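Protein STN1 (Saccharomyces cerevisiae, PDB 3KEY) regulates telomere length and protects chromosome ends, restraining telomerase loading through its interaction with CDC13. Local coordinates at residues L106-S119 with N171-S185. Numbering follows the deposited sequence.
Sequences LMKLQCYTGTVQLS and NSGILLHLEYAAAYS
The ring of Y180 packs against the turn that follows helix 90-108, with Q110 CG over one face, 4.1 Å from the ring centroid in a CH-pi contact. Its CD1-CE1 edge is directed at the face of Y112 in an offset edge-to-face pair, planes 78° apart and centroids separated by 5.5 Å. At the far end of the ring, Y180 OH donates to C111 O over 2.6 Å. In Q110, chi1 of -154° sets CG over the rim of the Y180 face, and the extended chain carries NE2 beyond the ring to donate to Y112 OH. A phenylalanine in place of Y180 would probably keep much of this ring packing but leave C111 O without its hydroxyl donor. In the Schellman motif that ends the helix, Q110 N bonds back to M107 O, and Y184 OH donates to the same oxygen from the opposite face of its carbonyl plane (2.7 Å). Beyond the turn, outer strand 113-117 pairs antiparallel with 173-180, the middle strand of the three-stranded sheet in the second winged helix-turn-helix of Stn1's C-terminal part; G114 with L176 and V116 with I174 are hydrogen-bonded pairs. On the face of V116, I174 and L176, L176 CD1 meets L106 CD1 at 3.7 Å and V116 CG2 at 3.8 Å. I174 packs on V136 of helix 132-149, and L118, in the next helix, on I135. L118 N, opening helix 118-125, donates to S172 O (2.9 Å). Apolar packing thus joins the sheet to the helices, whereas tyrosine hydroxyls satisfy carbonyls where helix 90-108 ends.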
loop_
_atom_site.group_PDB
_atom_site.type_symbol
_atom_site.label_atom_id
_atom_site.label_comp_id
_atom_site.label_asym_id
_atom_site.label_seq_id
_atom_site.Cartn_x
_atom_site.Cartn_y
_atom_site.Cartn_z
ATOM N N LEU A 106 -2.807 6.894 -19.201
ATOM C CA LEU A 106 -2.058 5.930 -20.011
ATOM C C LEU A 106 -3.014 5.068 -20.837
ATOM O O LEU A 106 -2.767 4.808 -22.016
ATOM C CB LEU A 106 -1.177 5.030 -19.130
ATOM C CG LEU A 106 0.077 5.695 -18.540
ATOM C CD1 LEU A 106 0.806 4.722 -17.609
ATOM C CD2 LEU A 106 1.000 6.146 -19.682
ATOM N N MET A 107 -4.103 4.632 -20.218
ATOM C CA MET A 107 -5.087 3.820 -20.912
ATOM C C MET A 107 -5.774 4.616 -22.024
ATOM O O MET A 107 -5.974 4.103 -23.121
ATOM C CB MET A 107 -6.130 3.290 -19.926
ATOM C CG MET A 107 -5.590 2.251 -18.957
ATOM S SD MET A 107 -6.904 1.542 -17.943
ATOM C CE MET A 107 -7.406 0.215 -18.965
ATOM N N LYS A 108 -6.123 5.869 -21.742
ATOM C CA LYS A 108 -6.786 6.724 -22.727
ATOM C C LYS A 108 -5.909 7.009 -23.944
ATOM O O LYS A 108 -6.415 7.339 -25.012
ATOM C CB LYS A 108 -7.219 8.042 -22.082
ATOM C CG LYS A 108 -8.408 7.907 -21.135
ATOM C CD LYS A 108 -8.628 9.187 -20.359
ATOM C CE LYS A 108 -9.731 9.028 -19.336
ATOM N NZ LYS A 108 -9.963 10.317 -18.626
ATOM N N LEU A 109 -4.597 6.879 -23.777
ATOM C CA LEU A 109 -3.654 7.101 -24.865
ATOM C C LEU A 109 -3.226 5.763 -25.453
ATOM O O LEU A 109 -2.405 5.707 -26.370
ATOM C CB LEU A 109 -2.418 7.845 -24.347
ATOM C CG LEU A 109 -2.636 9.300 -23.918
ATOM C CD1 LEU A 109 -1.409 9.802 -23.180
ATOM C CD2 LEU A 109 -2.920 10.158 -25.147
ATOM N N GLN A 110 -3.786 4.688 -24.908
ATOM C CA GLN A 110 -3.466 3.335 -25.337
ATOM C C GLN A 110 -1.956 3.090 -25.318
ATOM O O GLN A 110 -1.382 2.559 -26.279
ATOM C CB GLN A 110 -4.033 3.056 -26.736
ATOM C CG GLN A 110 -4.300 1.568 -26.976
ATOM C CD GLN A 110 -5.072 1.281 -28.264
ATOM O OE1 GLN A 110 -5.846 2.113 -28.744
ATOM N NE2 GLN A 110 -4.879 0.084 -28.811
ATOM N N CYS A 111 -1.319 3.494 -24.222
ATOM C CA CYS A 111 0.117 3.292 -24.032
ATOM C C CYS A 111 0.320 1.879 -23.474
ATOM O O CYS A 111 -0.366 1.483 -22.523
ATOM C CB CYS A 111 0.679 4.306 -23.025
ATOM S SG CYS A 111 2.427 3.985 -22.527
ATOM N N TYR A 112 1.255 1.129 -24.057
ATOM C CA TYR A 112 1.530 -0.239 -23.608
ATOM C C TYR A 112 2.645 -0.333 -22.565
ATOM O O TYR A 112 2.688 -1.280 -21.768
ATOM C CB TYR A 112 1.917 -1.128 -24.796
ATOM C CG TYR A 112 0.868 -1.192 -25.870
ATOM C CD1 TYR A 112 0.884 -0.295 -26.937
ATOM C CD2 TYR A 112 -0.165 -2.126 -25.805
ATOM C CE1 TYR A 112 -0.104 -0.326 -27.915
ATOM C CE2 TYR A 112 -1.163 -2.166 -26.781
ATOM C CZ TYR A 112 -1.123 -1.262 -27.830
ATOM O OH TYR A 112 -2.091 -1.294 -28.804
ATOM N N THR A 113 3.548 0.641 -22.579
ATOM C CA THR A 113 4.682 0.661 -21.656
ATOM C C THR A 113 5.024 2.100 -21.292
ATOM O O THR A 113 5.281 2.925 -22.171
ATOM C CB THR A 113 5.935 0.011 -22.300
ATOM O OG1 THR A 113 5.614 -1.308 -22.748
ATOM C CG2 THR A 113 7.073 -0.080 -21.290
ATOM N N GLY A 114 5.023 2.399 -19.999
ATOM C CA GLY A 114 5.334 3.744 -19.558
ATOM C C GLY A 114 6.122 3.750 -18.260
ATOM O O GLY A 114 5.923 2.899 -17.391
ATOM N N THR A 115 7.024 4.712 -18.131
ATOM C CA THR A 115 7.827 4.813 -16.929
ATOM C C THR A 115 7.234 5.768 -15.910
ATOM O O THR A 115 6.635 6.776 -16.262
ATOM C CB THR A 115 9.254 5.312 -17.242
ATOM O OG1 THR A 115 9.999 4.263 -17.868
ATOM C CG2 THR A 115 9.965 5.771 -15.959
ATOM N N VAL A 116 7.408 5.417 -14.644
ATOM C CA VAL A 116 6.990 6.243 -13.530
ATOM C C VAL A 116 8.272 6.390 -12.708
ATOM O O VAL A 116 8.719 5.439 -12.084
ATOM C CB VAL A 116 5.903 5.567 -12.676
ATOM C CG1 VAL A 116 5.698 6.369 -11.385
ATOM C CG2 VAL A 116 4.595 5.492 -13.464
ATOM N N GLN A 117 8.879 7.574 -12.748
ATOM C CA GLN A 117 10.112 7.837 -12.015
ATOM C C GLN A 117 9.808 8.196 -10.564
ATOM O O GLN A 117 8.962 9.045 -10.288
ATOM C CB GLN A 117 10.890 8.987 -12.667
ATOM C CG GLN A 117 11.381 8.694 -14.067
ATOM C CD GLN A 117 12.264 9.798 -14.617
ATOM O OE1 GLN A 117 13.156 10.297 -13.928
ATOM N NE2 GLN A 117 12.034 10.173 -15.872
ATOM N N LEU A 118 10.512 7.545 -9.647
ATOM C CA LEU A 118 10.330 7.777 -8.224
ATOM C C LEU A 118 10.513 9.251 -7.853
ATOM O O LEU A 118 9.694 9.813 -7.125
ATOM C CB LEU A 118 11.310 6.909 -7.422
ATOM C CG LEU A 118 11.317 7.110 -5.900
ATOM C CD1 LEU A 118 9.964 6.742 -5.303
ATOM C CD2 LEU A 118 12.425 6.257 -5.291
ATOM N N SER A 119 11.576 9.876 -8.357
ATOM C CA SER A 119 11.826 11.289 -8.058
ATOM C C SER A 119 10.651 12.175 -8.472
ATOM O O SER A 119 10.333 13.140 -7.781
ATOM C CB SER A 119 13.109 11.777 -8.746
ATOM O OG SER A 119 13.007 11.699 -10.160
ATOM N N ASN A 171 15.072 1.340 -8.723
ATOM C CA ASN A 171 15.231 2.247 -7.591
ATOM C C ASN A 171 15.051 3.679 -8.080
ATOM O O ASN A 171 14.927 4.612 -7.290
ATOM C CB ASN A 171 16.616 2.065 -6.958
ATOM C CG ASN A 171 16.723 2.720 -5.595
ATOM O OD1 ASN A 171 15.747 3.277 -5.081
ATOM N ND2 ASN A 171 17.911 2.655 -4.999
ATOM N N SER A 172 15.053 3.850 -9.396
ATOM C CA SER A 172 14.858 5.172 -9.969
ATOM C C SER A 172 13.412 5.249 -10.444
ATOM O O SER A 172 12.897 6.329 -10.713
ATOM C CB SER A 172 15.821 5.421 -11.143
ATOM O OG SER A 172 15.436 4.698 -12.295
ATOM N N GLY A 173 12.762 4.090 -10.538
ATOM C CA GLY A 173 11.378 4.067 -10.972
ATOM C C GLY A 173 10.848 2.692 -11.335
ATOM O O GLY A 173 11.525 1.682 -11.142
ATOM N N ILE A 174 9.622 2.659 -11.852
ATOM C CA ILE A 174 8.992 1.414 -12.250
ATOM C C ILE A 174 8.533 1.536 -13.700
ATOM O O ILE A 174 8.432 2.642 -14.247
ATOM C CB ILE A 174 7.779 1.070 -11.337
ATOM C CG1 ILE A 174 6.682 2.125 -11.475
ATOM C CG2 ILE A 174 8.237 0.999 -9.879
ATOM C CD1 ILE A 174 5.437 1.810 -10.647
ATOM N N LEU A 175 8.269 0.397 -14.321
ATOM C CA LEU A 175 7.834 0.369 -15.703
ATOM C C LEU A 175 6.491 -0.346 -15.750
ATOM O O LEU A 175 6.383 -1.523 -15.383
ATOM C CB LEU A 175 8.884 -0.366 -16.551
ATOM C CG LEU A 175 8.770 -0.347 -18.077
ATOM C CD1 LEU A 175 9.007 1.072 -18.579
ATOM C CD2 LEU A 175 9.793 -1.311 -18.696
ATOM N N LEU A 176 5.460 0.375 -16.175
ATOM C CA LEU A 176 4.121 -0.193 -16.267
ATOM C C LEU A 176 3.858 -0.797 -17.646
ATOM O O LEU A 176 4.088 -0.157 -18.673
ATOM C CB LEU A 176 3.069 0.884 -15.984
ATOM C CG LEU A 176 3.212 1.686 -14.683
ATOM C CD1 LEU A 176 2.202 2.821 -14.698
ATOM C CD2 LEU A 176 2.994 0.785 -13.458
ATOM N N HIS A 177 3.386 -2.037 -17.664
ATOM C CA HIS A 177 3.049 -2.710 -18.918
ATOM C C HIS A 177 1.546 -2.909 -18.917
ATOM O O HIS A 177 0.992 -3.452 -17.960
ATOM C CB HIS A 177 3.723 -4.083 -19.026
ATOM C CG HIS A 177 5.212 -4.019 -19.137
ATOM N ND1 HIS A 177 6.048 -4.095 -18.038
ATOM C CD2 HIS A 177 6.017 -3.858 -20.212
ATOM C CE1 HIS A 177 7.303 -3.984 -18.437
ATOM N NE2 HIS A 177 7.312 -3.839 -19.751
ATOM N N LEU A 178 0.886 -2.465 -19.979
ATOM C CA LEU A 178 -0.561 -2.606 -20.077
ATOM C C LEU A 178 -0.933 -3.309 -21.381
ATOM O O LEU A 178 -0.390 -3.002 -22.444
ATOM C CB LEU A 178 -1.236 -1.225 -20.023
ATOM C CG LEU A 178 -0.879 -0.330 -18.831
ATOM C CD1 LEU A 178 -1.526 1.061 -18.997
ATOM C CD2 LEU A 178 -1.337 -0.998 -17.536
ATOM N N GLU A 179 -1.837 -4.276 -21.285
ATOM C CA GLU A 179 -2.309 -4.992 -22.462
ATOM C C GLU A 179 -3.807 -4.691 -22.529
ATOM O O GLU A 179 -4.518 -4.808 -21.528
ATOM C CB GLU A 179 -2.069 -6.498 -22.326
ATOM C CG GLU A 179 -2.700 -7.310 -23.453
ATOM C CD GLU A 179 -2.396 -8.803 -23.362
ATOM O OE1 GLU A 179 -2.388 -9.351 -22.240
ATOM O OE2 GLU A 179 -2.183 -9.428 -24.422
ATOM N N TYR A 180 -4.279 -4.303 -23.705
ATOM C CA TYR A 180 -5.681 -3.942 -23.877
ATOM C C TYR A 180 -6.605 -5.029 -24.417
ATOM O O TYR A 180 -6.198 -5.878 -25.215
ATOM C CB TYR A 180 -5.764 -2.683 -24.743
ATOM C CG TYR A 180 -5.039 -1.516 -24.111
ATOM C CD1 TYR A 180 -3.706 -1.228 -24.435
ATOM C CD2 TYR A 180 -5.655 -0.748 -23.128
ATOM C CE1 TYR A 180 -3.007 -0.196 -23.785
ATOM C CE2 TYR A 180 -4.970 0.279 -22.472
ATOM C CZ TYR A 180 -3.651 0.551 -22.800
ATOM O OH TYR A 180 -2.985 1.562 -22.137
ATOM N N ALA A 181 -7.858 -4.990 -23.970
ATOM C CA ALA A 181 -8.863 -5.964 -24.384
ATOM C C ALA A 181 -9.349 -5.711 -25.809
ATOM O O ALA A 181 -9.155 -4.628 -26.365
ATOM C CB ALA A 181 -10.048 -5.938 -23.416
ATOM N N ALA A 182 -9.986 -6.724 -26.385
ATOM C CA ALA A 182 -10.506 -6.657 -27.748
ATOM C C ALA A 182 -11.454 -5.479 -28.013
ATOM O O ALA A 182 -11.266 -4.736 -28.975
ATOM C CB ALA A 182 -11.208 -7.977 -28.092
ATOM N N ALA A 183 -12.468 -5.317 -27.164
ATOM C CA ALA A 183 -13.451 -4.238 -27.314
ATOM C C ALA A 183 -12.813 -2.860 -27.523
ATOM O O ALA A 183 -13.166 -2.146 -28.464
ATOM C CB ALA A 183 -14.382 -4.207 -26.095
ATOM N N TYR A 184 -11.876 -2.495 -26.648
ATOM C CA TYR A 184 -11.183 -1.211 -26.727
ATOM C C TYR A 184 -10.251 -1.232 -27.929
ATOM O O TYR A 184 -9.875 -0.184 -28.466
ATOM C CB TYR A 184 -10.389 -0.961 -25.438
ATOM C CG TYR A 184 -9.766 0.414 -25.327
ATOM C CD1 TYR A 184 -10.524 1.570 -25.535
ATOM C CD2 TYR A 184 -8.421 0.563 -24.975
ATOM C CE1 TYR A 184 -9.957 2.841 -25.394
ATOM C CE2 TYR A 184 -7.845 1.825 -24.828
ATOM C CZ TYR A 184 -8.616 2.959 -25.038
ATOM O OH TYR A 184 -8.040 4.206 -24.901
ATOM N N SER A 185 -9.905 -2.448 -28.346
ATOM C CA SER A 185 -9.036 -2.712 -29.491
ATOM C C SER A 185 -7.571 -2.695 -29.094
ATOM O O SER A 185 -7.101 -3.618 -28.428
ATOM C CB SER A 185 -9.290 -1.701 -30.616
ATOM O OG SER A 185 -8.582 -2.051 -31.790
HETATM O O HOH W 1 -5.669 -0.942 -31.376
HETATM O O HOH W 2 13.546 8.689 -9.967
#